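Local coordinates for hypothetical protein ylbA (Escherichia coli, PDB 1RC6) that hydrolyses (S)-ureidoglycine to (S)-ureidoglycolate and ammonia in the anaerobic use of allantoin as a nitrogen source, with manganese as its cofactor, at residues A[165-170]-A[181-186]; A[203-209]-A[222-228]; A[210-215]-A[235-241]. One frame throughout, in Å; residues are numbered along the deposited sequence.

How the interactions relate
All three interactions lie in the C-terminal cupin part of the chain. Interaction 1 comes first and closes before the others open. The segments of interactions 2 and 3 alternate along the chain: 203-209, 210-215, 222-228, 235-241. Interactions 1 and 2 share a seven-stranded antiparallel sheet, in which strand 247-254 separates 202-208 from 179-186. Interaction 3 lies inside a four-stranded sheet, which interaction 2 also reaches through strand 219-223, so interaction 2 bridges the two. The centres are about 13 Å (1 and 2), 15 Å (1 and 3) and 11 Å (2 and 3) apart. Each contact lies near residues assigned by similarity to the manganese or substrate site.

Interaction 1: residues A[165-170]-A[181-186]; sequences VILLDF and MHILSF
Phe-170 meets Met-181 and Ile-183 along one side of its side chain. CB of Phe-170 lies 3.3 Å from Met-181 O and also touches Met-181 CB. CG stays near the same carbonyl. CD2 brings the ring edge to it, so Met-181 O lies in the ring plane. Farther out, CE2 of Phe-170 meets Ile-183 CG1 at 3.5 Å. CZ, at the tip, reaches Ile-183 CD1. Ile-183 has CG1 anti to its carbonyl carbon and continues extended (chi2 -179°), which lays CG1 and CD1 along the ring edge. Met-181 O also accepts the bond from Phe-170 N, 3.0 Å long and nearly straight at 160°. One carbonyl thus receives the backbone N-H and borders the ring.

The two strands run antiparallel. Ser-185 N gives a 3.2 Å bond to Ile-166 O, and the return bond is weak. The bonds between Leu-168 and Ile-183 are weak too, but their side chains still pack, CB to CB at 4.1 Å. On the other side of the sheet, Leu-167 CD1 touches His-182 CB at 4.0 Å. At the far end, Val-165 and Phe-186 lie side by side, with Val-165 CG2 4.1 Å from Phe-186 CE2.

Strand 166-169 is an outermost strand of its sheet, and 179-186 joins it to 247-254. The Phe-170 ring stands edge-to-face to Tyr-108. Ile-183 packs on Tyr-86 of strand 81-89, in the six-stranded sheet. His-182 and Leu-184 touch Lys-253 and Tyr-249 of strand 247-254, both probable substrate-binding residues.

Interaction 2: residues A[203-209]-A[222-228]; sequences GAYILSG and VKKGDYI
Tyr-205 and Tyr-227 put their rings on the same side of the sheet, but the rings run in nearly opposite directions. Each has CG anti to the backbone N (chi1 177° in both), and each reaches across the partner segment. The Tyr-227 ring passes obliquely by Ala-204 O, and its OH reaches Gly-203 CA. The Tyr-205 ring extends over the turn, with CE1 3.4 Å from Gly-225 O and OH 3.6 Å from Gly-225 CA. The hydroxyl of Tyr-227 is hydrogen-bonded to Ser-51 and Asp-61, so a phenylalanine here would probably leave these two without that partner and the ring freer to shift.

Ile-206 points toward the other segment. Its CG1 and CD1 pack on Val-222 CG1, the two side chains crossing at about a right angle, and CB lies 3.3 Å from Lys-223 O. Backbone bonds join the segments: Ala-204 N to Ile-228 O at 2.8 Å, Ile-228 N to Ala-204 O at 2.6 Å, Ile-206 N to Asp-226 O at 2.9 Å, Gly-225 N to Ile-206 O at 3.0 Å. Asp-226 OD1 takes Lys-223 N from above the carboxylate plane at 3.0 Å and has a salt bridge to Arg-18.

Lys-223 to Asp-226 form a type II beta turn, with Gly-225 at its third position. Leu-207 and Ser-208 form a classic beta bulge against Ser-248. This antiparallel pairing, with its tight turn and bulge, lies within the cupin beta barrel. His-202, the first residue of strand 202-208, is a probable manganese ligand.

Interaction 3: residues A[210-215]-A[235-241]; sequences QGVYNL and LQAGYGV
Val-212 and Tyr-239 meet side by side because of the first torsion of the tyrosine. Tyr-239 has CG between the backbone N and the carbonyl carbon (chi1 72°), which sets its ring alongside Val-212. The ring lies obliquely against the valine, with CE2 of Tyr-239 3.6 Å from Val-212 CB and the hydroxyl OH 3.7 Å from Val-212 CG2. The backbone bond from Val-212 N to Tyr-239 O, 3.1 Å long, joins the same two residues.

On the other side of the sheet the Tyr-213 ring is covered on one face by Ala-237 O, which sits 3.5 Å above its plane and toward the rim. CD1 of Tyr-213 passes 3.9 Å from CA of Gly-238, which has no side chain. Ala-237 O also accepts Asn-214 N. Beyond it, CB of Asn-214 touches CB of Ala-237 at 3.8 Å.

Gln-236 is bent at chi2 (-65°), which turns its amide toward Leu-215, NE2 coming to Leu-215 CD1. This methyl only packs beside the nitrogen. OE1 of Gln-236 is hydrogen-bonded to Ser-234, and the side chain also touches Met-230. The backbone bonds pair strand 210-214 with 234-240, which places Gln-236 beside Leu-215. Gln-236 probably binds manganese and substrate, as inferred by similarity. It lies next to His-198, another probable manganese ligand. The contact thus sets a polar amide, tied to a serine hydroxyl and flanked by a leucine methyl, at the edge of the probable metal site.

Interaction 1: residues A[165-170]-A[181-186]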
ATOM      1  N   VAL A 165       5.827   7.916  17.623  1.00 64.81           N
ATOM      2  CA  VAL A 165       4.948   8.215  16.498  1.00 68.07           C
ATOM      3  C   VAL A 165       5.664   9.048  15.434  1.00 68.61           C
ATOM      4  O   VAL A 165       6.425   9.960  15.741  1.00 68.52           O
ATOM      5  CB  VAL A 165       3.677   8.983  16.951  1.00 51.42           C
ATOM      6  CG1 VAL A 165       2.747   9.197  15.777  1.00 47.83           C
ATOM      7  CG2 VAL A 165       2.969   8.211  18.034  1.00 51.13           C
ATOM      8  N   ILE A 166       5.417   8.716  14.176  1.00 66.35           N
ATOM      9  CA  ILE A 166       6.021   9.420  13.061  1.00 66.19           C
ATOM     10  C   ILE A 166       5.110   9.257  11.849  1.00 63.90           C
ATOM     11  O   ILE A 166       4.815   8.134  11.435  1.00 65.12           O
ATOM     12  CB  ILE A 166       7.398   8.826  12.686  1.00 71.80           C
ATOM     13  CG1 ILE A 166       8.400   9.001  13.827  1.00 72.59           C
ATOM     14  CG2 ILE A 166       7.911   9.490  11.419  1.00 71.65           C
ATOM     15  CD1 ILE A 166       9.774   8.405  13.515  1.00 72.96           C
ATOM     16  N   LEU A 167       4.653  10.368  11.285  1.00 60.43           N
ATOM     17  CA  LEU A 167       3.812  10.295  10.104  1.00 55.09           C
ATOM     18  C   LEU A 167       4.666  10.639   8.898  1.00 52.97           C
ATOM     19  O   LEU A 167       5.533  11.507   8.982  1.00 52.26           O
ATOM     20  CB  LEU A 167       2.662  11.294  10.177  1.00 46.54           C
ATOM     21  CG  LEU A 167       1.877  11.328   8.863  1.00 46.07           C
ATOM     22  CD1 LEU A 167       1.299   9.941   8.599  1.00 46.47           C
ATOM     23  CD2 LEU A 167       0.771  12.365   8.914  1.00 45.00           C
ATOM     24  N   LEU A 168       4.449   9.937   7.791  1.00 43.19           N
ATOM     25  CA  LEU A 168       5.167  10.239   6.565  1.00 40.63           C
ATOM     26  C   LEU A 168       4.164  10.494   5.446  1.00 39.55           C
ATOM     27  O   LEU A 168       3.163   9.780   5.324  1.00 38.48           O
ATOM     28  CB  LEU A 168       6.087   9.092   6.160  1.00 40.76           C
ATOM     29  CG  LEU A 168       7.098   8.611   7.194  1.00 40.48           C
ATOM     30  CD1 LEU A 168       8.176   7.786   6.490  1.00 36.23           C
ATOM     31  CD2 LEU A 168       7.734   9.806   7.907  1.00 38.09           C
ATOM     32  N   ASP A 169       4.419  11.532   4.656  1.00 38.88           N
ATOM     33  CA  ASP A 169       3.565  11.853   3.524  1.00 39.61           C
ATOM     34  C   ASP A 169       4.413  11.607   2.280  1.00 37.90           C
ATOM     35  O   ASP A 169       5.444  12.248   2.077  1.00 41.05           O
ATOM     36  CB  ASP A 169       3.100  13.304   3.579  1.00 53.88           C
ATOM     37  CG  ASP A 169       2.260  13.599   4.799  1.00 58.75           C
ATOM     38  OD1 ASP A 169       1.886  12.632   5.501  1.00 61.12           O
ATOM     39  OD2 ASP A 169       1.970  14.795   5.051  1.00 63.33           O
ATOM     40  N   PHE A 170       3.970  10.667   1.453  1.00 38.70           N
ATOM     41  CA  PHE A 170       4.692  10.287   0.252  1.00 34.82           C
ATOM     42  C   PHE A 170       4.511  11.172  -0.956  1.00 32.69           C
ATOM     43  O   PHE A 170       5.405  11.269  -1.783  1.00 31.85           O
ATOM     44  CB  PHE A 170       4.294   8.873  -0.142  1.00 34.35           C
ATOM     45  CG  PHE A 170       5.055   7.815   0.569  1.00 31.37           C
ATOM     46  CD1 PHE A 170       6.212   7.295   0.024  1.00 29.13           C
ATOM     47  CD2 PHE A 170       4.614   7.329   1.793  1.00 32.99           C
ATOM     48  CE1 PHE A 170       6.926   6.301   0.689  1.00 29.59           C
ATOM     49  CE2 PHE A 170       5.325   6.333   2.466  1.00 32.58           C
ATOM     50  CZ  PHE A 170       6.483   5.820   1.911  1.00 26.99           C
ATOM     51  N   MET A 181      -0.117   8.498  -0.076  1.00 29.23           N
ATOM     52  CA  MET A 181       0.278   7.277   0.612  1.00 30.53           C
ATOM     53  C   MET A 181       0.978   7.725   1.891  1.00 31.91           C
ATOM     54  O   MET A 181       1.721   8.707   1.886  1.00 33.80           O
ATOM     55  CB  MET A 181       1.251   6.447  -0.243  1.00 35.43           C
ATOM     56  CG  MET A 181       0.689   5.853  -1.536  1.00 35.19           C
ATOM     57  SD  MET A 181      -0.525   4.509  -1.332  1.00 36.32           S
ATOM     58  CE  MET A 181       0.064   3.750   0.148  1.00 37.49           C
ATOM     59  N   HIS A 182       0.735   7.028   2.991  1.00 37.71           N
ATOM     60  CA  HIS A 182       1.373   7.401   4.245  1.00 39.38           C
ATOM     61  C   HIS A 182       1.942   6.182   4.951  1.00 39.85           C
ATOM     62  O   HIS A 182       1.520   5.058   4.706  1.00 39.43           O
ATOM     63  CB  HIS A 182       0.373   8.072   5.198  1.00 34.68           C
ATOM     64  CG  HIS A 182      -0.298   9.280   4.635  1.00 33.62           C
ATOM     65  ND1 HIS A 182      -1.424   9.203   3.848  1.00 36.86           N
ATOM     66  CD2 HIS A 182      -0.006  10.595   4.747  1.00 34.37           C
ATOM     67  CE1 HIS A 182      -1.801  10.422   3.501  1.00 37.52           C
ATOM     68  NE2 HIS A 182      -0.955  11.285   4.034  1.00 35.79           N
ATOM     69  N   ILE A 183       2.904   6.422   5.830  1.00 44.51           N
ATOM     70  CA  ILE A 183       3.499   5.365   6.625  1.00 43.95           C
ATOM     71  C   ILE A 183       3.445   5.852   8.068  1.00 49.28           C
ATOM     72  O   ILE A 183       3.866   6.970   8.354  1.00 50.12           O
ATOM     73  CB  ILE A 183       4.974   5.111   6.259  1.00 28.52           C
ATOM     74  CG1 ILE A 183       5.073   4.115   5.103  1.00 27.28           C
ATOM     75  CG2 ILE A 183       5.719   4.588   7.485  1.00 28.04           C
ATOM     76  CD1 ILE A 183       6.511   3.778   4.689  1.00 25.66           C
ATOM     77  N   LEU A 184       2.905   5.031   8.962  1.00 52.01           N
ATOM     78  CA  LEU A 184       2.830   5.374  10.381  1.00 56.31           C
ATOM     79  C   LEU A 184       3.766   4.441  11.141  1.00 61.20           C
ATOM     80  O   LEU A 184       3.777   3.233  10.891  1.00 61.74           O
ATOM     81  CB  LEU A 184       1.401   5.222  10.908  1.00 46.22           C
ATOM     82  CG  LEU A 184       0.625   6.529  11.102  1.00 47.05           C
ATOM     83  CD1 LEU A 184      -0.821   6.243  11.461  1.00 44.69           C
ATOM     84  CD2 LEU A 184       1.292   7.346  12.194  1.00 46.00           C
ATOM     85  N   SER A 185       4.558   4.995  12.056  1.00 49.68           N
ATOM     86  CA  SER A 185       5.494   4.189  12.827  1.00 52.93           C
ATOM     87  C   SER A 185       5.282   4.419  14.319  1.00 55.50           C
ATOM     88  O   SER A 185       4.959   5.529  14.734  1.00 57.34           O
ATOM     89  CB  SER A 185       6.932   4.544  12.433  1.00 61.83           C
ATOM     90  OG  SER A 185       7.843   3.498  12.747  1.00 61.61           O
ATOM     91  N   PHE A 186       5.437   3.358  15.112  1.00 72.94           N
ATOM     92  CA  PHE A 186       5.282   3.429  16.569  1.00 75.90           C
ATOM     93  C   PHE A 186       6.436   2.722  17.261  1.00 79.30           C
ATOM     94  O   PHE A 186       6.540   1.492  17.206  1.00 80.45           O
ATOM     95  CB  PHE A 186       3.987   2.764  17.034  1.00 64.98           C
ATOM     96  CG  PHE A 186       2.747   3.474  16.603  1.00 65.98           C
ATOM     97  CD1 PHE A 186       2.312   3.409  15.283  1.00 67.02           C
ATOM     98  CD2 PHE A 186       1.988   4.186  17.523  1.00 66.14           C
ATOM     99  CE1 PHE A 186       1.124   4.048  14.881  1.00 66.62           C
ATOM    100  CE2 PHE A 186       0.804   4.824  17.137  1.00 66.04           C
ATOM    101  CZ  PHE A 186       0.369   4.755  15.813  1.00 65.24           C
TER

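Interaction 2: residues A[203-209]-A[222-228]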
ATOM      1  N   GLY A 203      -6.197   1.432   2.805  1.00 38.76           N
ATOM      2  CA  GLY A 203      -5.664   0.119   2.522  1.00 34.81           C
ATOM      3  C   GLY A 203      -4.338   0.107   3.248  1.00 32.58           C
ATOM      4  O   GLY A 203      -3.437   0.849   2.884  1.00 32.91           O
ATOM      5  N   ALA A 204      -4.198  -0.703   4.286  1.00 26.92           N
ATOM      6  CA  ALA A 204      -2.939  -0.703   5.001  1.00 25.34           C
ATOM      7  C   ALA A 204      -2.260  -2.049   4.986  1.00 26.09           C
ATOM      8  O   ALA A 204      -2.906  -3.093   5.103  1.00 26.13           O
ATOM      9  CB  ALA A 204      -3.155  -0.254   6.423  1.00 31.18           C
ATOM     10  N   TYR A 205      -0.948  -2.010   4.815  1.00 37.85           N
ATOM     11  CA  TYR A 205      -0.121  -3.202   4.820  1.00 39.69           C
ATOM     12  C   TYR A 205       0.860  -2.980   5.959  1.00 42.14           C
ATOM     13  O   TYR A 205       1.592  -1.989   5.968  1.00 41.65           O
ATOM     14  CB  TYR A 205       0.655  -3.347   3.518  1.00 32.85           C
ATOM     15  CG  TYR A 205       1.576  -4.543   3.509  1.00 35.09           C
ATOM     16  CD1 TYR A 205       1.070  -5.836   3.348  1.00 38.20           C
ATOM     17  CD2 TYR A 205       2.955  -4.391   3.667  1.00 35.77           C
ATOM     18  CE1 TYR A 205       1.916  -6.949   3.342  1.00 37.46           C
ATOM     19  CE2 TYR A 205       3.809  -5.496   3.662  1.00 35.96           C
ATOM     20  CZ  TYR A 205       3.284  -6.771   3.498  1.00 38.09           C
ATOM     21  OH  TYR A 205       4.128  -7.866   3.485  1.00 39.74           O
ATOM     22  N   ILE A 206       0.863  -3.891   6.927  1.00 41.89           N
ATOM     23  CA  ILE A 206       1.753  -3.778   8.072  1.00 41.19           C
ATOM     24  C   ILE A 206       3.176  -4.072   7.652  1.00 43.91           C
ATOM     25  O   ILE A 206       3.517  -5.212   7.336  1.00 42.93           O
ATOM     26  CB  ILE A 206       1.357  -4.755   9.156  1.00 33.61           C
ATOM     27  CG1 ILE A 206      -0.130  -4.589   9.461  1.00 32.22           C
ATOM     28  CG2 ILE A 206       2.208  -4.521  10.393  1.00 32.34           C
ATOM     29  CD1 ILE A 206      -0.506  -3.210   9.938  1.00 32.06           C
ATOM     30  N   LEU A 207       4.003  -3.031   7.660  1.00 45.84           N
ATOM     31  CA  LEU A 207       5.401  -3.136   7.256  1.00 48.45           C
ATOM     32  C   LEU A 207       6.320  -3.822   8.250  1.00 53.01           C
ATOM     33  O   LEU A 207       7.247  -4.538   7.862  1.00 51.34           O
ATOM     34  CB  LEU A 207       5.953  -1.749   6.954  1.00 35.37           C
ATOM     35  CG  LEU A 207       5.417  -1.124   5.678  1.00 33.03           C
ATOM     36  CD1 LEU A 207       5.940   0.289   5.551  1.00 30.81           C
ATOM     37  CD2 LEU A 207       5.848  -1.972   4.492  1.00 30.45           C
ATOM     38  N   SER A 208       6.078  -3.596   9.533  1.00 49.43           N
ATOM     39  CA  SER A 208       6.925  -4.207  10.540  1.00 54.36           C
ATOM     40  C   SER A 208       6.328  -4.110  11.924  1.00 57.29           C
ATOM     41  O   SER A 208       5.350  -3.404  12.155  1.00 61.09           O
ATOM     42  CB  SER A 208       8.299  -3.535  10.552  1.00 56.16           C
ATOM     43  OG  SER A 208       8.218  -2.246  11.141  1.00 51.20           O
ATOM     44  N   GLY A 209       6.950  -4.834  12.845  1.00 58.95           N
ATOM     45  CA  GLY A 209       6.502  -4.822  14.214  1.00 61.69           C
ATOM     46  C   GLY A 209       5.272  -5.661  14.435  1.00 64.76           C
ATOM     47  O   GLY A 209       4.974  -6.575  13.676  1.00 65.13           O
ATOM     48  N   VAL A 222      -2.487  -7.621  15.074  1.00 45.29           N
ATOM     49  CA  VAL A 222      -2.047  -7.351  13.724  1.00 47.34           C
ATOM     50  C   VAL A 222      -0.537  -7.467  13.691  1.00 44.19           C
ATOM     51  O   VAL A 222       0.128  -7.214  14.694  1.00 44.88           O
ATOM     52  CB  VAL A 222      -2.476  -5.946  13.318  1.00 66.34           C
ATOM     53  CG1 VAL A 222      -1.812  -5.549  12.035  1.00 70.52           C
ATOM     54  CG2 VAL A 222      -3.975  -5.904  13.155  1.00 66.77           C
ATOM     55  N   LYS A 223       0.018  -7.852  12.551  1.00 40.48           N
ATOM     56  CA  LYS A 223       1.459  -7.983  12.485  1.00 40.05           C
ATOM     57  C   LYS A 223       2.027  -7.867  11.090  1.00 35.88           C
ATOM     58  O   LYS A 223       1.306  -7.904  10.101  1.00 37.05           O
ATOM     59  CB  LYS A 223       1.885  -9.313  13.095  1.00 50.51           C
ATOM     60  CG  LYS A 223       1.474 -10.533  12.285  1.00 57.38           C
ATOM     61  CD  LYS A 223       1.611 -11.806  13.119  1.00 64.42           C
ATOM     62  CE  LYS A 223       1.505 -13.059  12.268  1.00 68.72           C
ATOM     63  NZ  LYS A 223       2.684 -13.195  11.374  1.00 70.59           N
ATOM     64  N   LYS A 224       3.342  -7.720  11.035  1.00 47.50           N
ATOM     65  CA  LYS A 224       4.064  -7.605   9.782  1.00 46.74           C
ATOM     66  C   LYS A 224       3.524  -8.620   8.789  1.00 46.31           C
ATOM     67  O   LYS A 224       3.397  -9.798   9.114  1.00 47.41           O
ATOM     68  CB  LYS A 224       5.546  -7.842  10.045  1.00 36.72           C
ATOM     69  CG  LYS A 224       6.428  -7.938   8.829  1.00 38.76           C
ATOM     70  CD  LYS A 224       7.875  -7.720   9.257  1.00 40.70           C
ATOM     71  CE  LYS A 224       8.857  -8.066   8.156  1.00 41.08           C
ATOM     72  NZ  LYS A 224       8.886  -9.536   7.889  1.00 42.69           N
ATOM     73  N   GLY A 225       3.183  -8.155   7.590  1.00 46.02           N
ATOM     74  CA  GLY A 225       2.654  -9.040   6.569  1.00 44.47           C
ATOM     75  C   GLY A 225       1.141  -8.981   6.421  1.00 44.16           C
ATOM     76  O   GLY A 225       0.597  -9.376   5.390  1.00 45.26           O
ATOM     77  N   ASP A 226       0.452  -8.499   7.448  1.00 41.15           N
ATOM     78  CA  ASP A 226      -1.002  -8.395   7.404  1.00 40.39           C
ATOM     79  C   ASP A 226      -1.440  -7.215   6.548  1.00 40.05           C
ATOM     80  O   ASP A 226      -0.699  -6.242   6.385  1.00 40.58           O
ATOM     81  CB  ASP A 226      -1.575  -8.201   8.810  1.00 49.02           C
ATOM     82  CG  ASP A 226      -1.534  -9.467   9.649  1.00 52.00           C
ATOM     83  OD1 ASP A 226      -1.941  -9.393  10.831  1.00 53.38           O
ATOM     84  OD2 ASP A 226      -1.103 -10.530   9.134  1.00 54.14           O
ATOM     85  N   TYR A 227      -2.654  -7.302   6.013  1.00 35.78           N
ATOM     86  CA  TYR A 227      -3.205  -6.238   5.199  1.00 33.21           C
ATOM     87  C   TYR A 227      -4.575  -5.920   5.740  1.00 34.07           C
ATOM     88  O   TYR A 227      -5.315  -6.816   6.100  1.00 33.93           O
ATOM     89  CB  TYR A 227      -3.347  -6.658   3.740  1.00 31.05           C
ATOM     90  CG  TYR A 227      -3.984  -5.575   2.903  1.00 25.50           C
ATOM     91  CD1 TYR A 227      -3.249  -4.467   2.486  1.00 24.04           C
ATOM     92  CD2 TYR A 227      -5.336  -5.627   2.579  1.00 21.64           C
ATOM     93  CE1 TYR A 227      -3.853  -3.429   1.766  1.00 20.27           C
ATOM     94  CE2 TYR A 227      -5.954  -4.607   1.861  1.00 18.53           C
ATOM     95  CZ  TYR A 227      -5.210  -3.515   1.459  1.00 19.65           C
ATOM     96  OH  TYR A 227      -5.826  -2.520   0.750  1.00 20.77           O
ATOM     97  N   ILE A 228      -4.931  -4.646   5.769  1.00 33.94           N
ATOM     98  CA  ILE A 228      -6.224  -4.276   6.298  1.00 34.79           C
ATOM     99  C   ILE A 228      -6.971  -3.297   5.415  1.00 35.17           C
ATOM    100  O   ILE A 228      -6.429  -2.259   5.031  1.00 34.61           O
ATOM    101  CB  ILE A 228      -6.074  -3.620   7.671  1.00 41.58           C
ATOM    102  CG1 ILE A 228      -5.163  -4.462   8.550  1.00 42.31           C
ATOM    103  CG2 ILE A 228      -7.439  -3.440   8.311  1.00 42.60           C
ATOM    104  CD1 ILE A 228      -4.812  -3.785   9.843  1.00 44.84           C
TER

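Interaction 3: residues A[210-215]-A[235-241]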
ATOM      1  N   GLN A 210       4.549  -5.329  15.489  1.00 65.15           N
ATOM      2  CA  GLN A 210       3.353  -6.046  15.855  1.00 66.04           C
ATOM      3  C   GLN A 210       2.530  -5.117  16.718  1.00 61.91           C
ATOM      4  O   GLN A 210       3.069  -4.387  17.544  1.00 61.89           O
ATOM      5  CB  GLN A 210       3.740  -7.294  16.639  1.00 83.72           C
ATOM      6  CG  GLN A 210       2.602  -7.941  17.389  1.00 95.47           C
ATOM      7  CD  GLN A 210       3.056  -9.158  18.166  1.00103.04           C
ATOM      8  OE1 GLN A 210       4.018  -9.088  18.933  1.00108.98           O
ATOM      9  NE2 GLN A 210       2.367 -10.280  17.977  1.00108.29           N
ATOM     10  N   GLY A 211       1.223  -5.134  16.526  1.00 49.70           N
ATOM     11  CA  GLY A 211       0.381  -4.271  17.320  1.00 46.10           C
ATOM     12  C   GLY A 211      -1.008  -4.842  17.412  1.00 43.56           C
ATOM     13  O   GLY A 211      -1.234  -5.993  17.059  1.00 40.91           O
ATOM     14  N   VAL A 212      -1.940  -4.037  17.900  1.00 56.67           N
ATOM     15  CA  VAL A 212      -3.318  -4.469  18.014  1.00 61.92           C
ATOM     16  C   VAL A 212      -4.221  -3.388  17.441  1.00 61.28           C
ATOM     17  O   VAL A 212      -4.095  -2.202  17.765  1.00 62.64           O
ATOM     18  CB  VAL A 212      -3.695  -4.747  19.479  1.00 72.81           C
ATOM     19  CG1 VAL A 212      -5.153  -5.166  19.572  1.00 75.05           C
ATOM     20  CG2 VAL A 212      -2.803  -5.843  20.032  1.00 75.60           C
ATOM     21  N   TYR A 213      -5.126  -3.813  16.572  1.00 68.35           N
ATOM     22  CA  TYR A 213      -6.053  -2.903  15.925  1.00 74.01           C
ATOM     23  C   TYR A 213      -7.447  -3.096  16.476  1.00 74.40           C
ATOM     24  O   TYR A 213      -7.772  -4.152  17.006  1.00 72.80           O
ATOM     25  CB  TYR A 213      -6.079  -3.160  14.417  1.00 83.01           C
ATOM     26  CG  TYR A 213      -5.568  -2.015  13.581  1.00 90.76           C
ATOM     27  CD1 TYR A 213      -4.250  -1.567  13.699  1.00 94.80           C
ATOM     28  CD2 TYR A 213      -6.401  -1.385  12.659  1.00 95.01           C
ATOM     29  CE1 TYR A 213      -3.775  -0.518  12.919  1.00 98.42           C
ATOM     30  CE2 TYR A 213      -5.936  -0.335  11.874  1.00 99.22           C
ATOM     31  CZ  TYR A 213      -4.625   0.093  12.008  1.00 99.89           C
ATOM     32  OH  TYR A 213      -4.174   1.136  11.232  1.00100.77           O
ATOM     33  N   ASN A 214      -8.265  -2.065  16.339  1.00 67.40           N
ATOM     34  CA  ASN A 214      -9.640  -2.109  16.793  1.00 70.90           C
ATOM     35  C   ASN A 214     -10.498  -1.659  15.629  1.00 73.94           C
ATOM     36  O   ASN A 214     -10.791  -0.470  15.484  1.00 77.32           O
ATOM     37  CB  ASN A 214      -9.855  -1.170  17.977  1.00 82.80           C
ATOM     38  CG  ASN A 214     -11.299  -1.142  18.438  1.00 81.56           C
ATOM     39  OD1 ASN A 214     -11.803  -2.114  18.998  1.00 81.82           O
ATOM     40  ND2 ASN A 214     -11.980  -0.027  18.190  1.00 82.31           N
ATOM     41  N   LEU A 215     -10.894  -2.616  14.797  1.00 96.68           N
ATOM     42  CA  LEU A 215     -11.715  -2.326  13.630  1.00100.90           C
ATOM     43  C   LEU A 215     -13.179  -2.101  14.008  1.00103.93           C
ATOM     44  O   LEU A 215     -13.551  -1.010  14.445  1.00103.85           O
ATOM     45  CB  LEU A 215     -11.594  -3.465  12.610  1.00101.71           C
ATOM     46  CG  LEU A 215     -10.190  -3.771  12.059  1.00106.81           C
ATOM     47  CD1 LEU A 215      -9.575  -2.504  11.479  1.00107.53           C
ATOM     48  CD2 LEU A 215      -9.302  -4.328  13.161  1.00107.46           C
ATOM     49  N   LEU A 235     -14.545   3.218  11.857  1.00 53.88           N
ATOM     50  CA  LEU A 235     -13.671   3.742  12.909  1.00 57.65           C
ATOM     51  C   LEU A 235     -12.499   2.814  13.179  1.00 58.21           C
ATOM     52  O   LEU A 235     -12.685   1.644  13.514  1.00 59.66           O
ATOM     53  CB  LEU A 235     -14.443   3.963  14.211  1.00 68.89           C
ATOM     54  CG  LEU A 235     -13.563   4.104  15.470  1.00 73.32           C
ATOM     55  CD1 LEU A 235     -12.487   5.167  15.274  1.00 75.91           C
ATOM     56  CD2 LEU A 235     -14.441   4.456  16.654  1.00 76.81           C
ATOM     57  N   GLN A 236     -11.291   3.356  13.059  1.00 52.98           N
ATOM     58  CA  GLN A 236     -10.073   2.586  13.265  1.00 55.81           C
ATOM     59  C   GLN A 236      -9.370   2.959  14.566  1.00 53.50           C
ATOM     60  O   GLN A 236      -9.678   3.970  15.190  1.00 53.94           O
ATOM     61  CB  GLN A 236      -9.115   2.814  12.091  1.00 77.60           C
ATOM     62  CG  GLN A 236      -9.809   2.953  10.732  1.00 93.21           C
ATOM     63  CD  GLN A 236     -10.529   1.687  10.290  1.00102.25           C
ATOM     64  OE1 GLN A 236     -11.282   1.699   9.314  1.00107.82           O
ATOM     65  NE2 GLN A 236     -10.295   0.587  11.000  1.00108.02           N
ATOM     66  N   ALA A 237      -8.411   2.130  14.959  1.00 53.36           N
ATOM     67  CA  ALA A 237      -7.642   2.351  16.170  1.00 50.69           C
ATOM     68  C   ALA A 237      -6.623   1.229  16.328  1.00 49.24           C
ATOM     69  O   ALA A 237      -6.924   0.067  16.057  1.00 51.50           O
ATOM     70  CB  ALA A 237      -8.562   2.394  17.370  1.00 56.07           C
ATOM     71  N   GLY A 238      -5.415   1.573  16.758  1.00 54.13           N
ATOM     72  CA  GLY A 238      -4.390   0.558  16.931  1.00 54.01           C
ATOM     73  C   GLY A 238      -3.240   1.093  17.752  1.00 56.32           C
ATOM     74  O   GLY A 238      -3.153   2.298  17.984  1.00 55.24           O
ATOM     75  N   TYR A 239      -2.356   0.211  18.200  1.00 46.02           N
ATOM     76  CA  TYR A 239      -1.227   0.657  19.000  1.00 49.74           C
ATOM     77  C   TYR A 239      -0.057  -0.317  18.912  1.00 49.14           C
ATOM     78  O   TYR A 239      -0.251  -1.519  18.736  1.00 50.14           O
ATOM     79  CB  TYR A 239      -1.664   0.842  20.464  1.00 67.55           C
ATOM     80  CG  TYR A 239      -1.918  -0.450  21.214  1.00 71.04           C
ATOM     81  CD1 TYR A 239      -0.860  -1.181  21.750  1.00 72.73           C
ATOM     82  CD2 TYR A 239      -3.211  -0.955  21.367  1.00 72.72           C
ATOM     83  CE1 TYR A 239      -1.072  -2.382  22.418  1.00 77.00           C
ATOM     84  CE2 TYR A 239      -3.437  -2.161  22.036  1.00 76.63           C
ATOM     85  CZ  TYR A 239      -2.361  -2.868  22.559  1.00 78.03           C
ATOM     86  OH  TYR A 239      -2.566  -4.059  23.224  1.00 80.81           O
ATOM     87  N   GLY A 240       1.156   0.217  19.028  1.00 75.61           N
ATOM     88  CA  GLY A 240       2.344  -0.617  18.963  1.00 74.76           C
ATOM     89  C   GLY A 240       2.390  -1.594  20.119  1.00 76.65           C
ATOM     90  O   GLY A 240       1.642  -1.447  21.087  1.00 78.56           O
ATOM     91  N   VAL A 241       3.267  -2.590  20.042  1.00 67.55           N
ATOM     92  CA  VAL A 241       3.338  -3.565  21.118  1.00 66.86           C
ATOM     93  C   VAL A 241       4.445  -4.590  20.889  1.00 67.86           C
ATOM     94  O   VAL A 241       5.472  -4.286  20.284  1.00 66.85           O
ATOM     95  CB  VAL A 241       1.981  -4.290  21.251  1.00 66.22           C
ATOM     96  CG1 VAL A 241       1.827  -5.327  20.144  1.00 62.93           C
ATOM     97  CG2 VAL A 241       1.860  -4.911  22.610  1.00 63.86           C
TER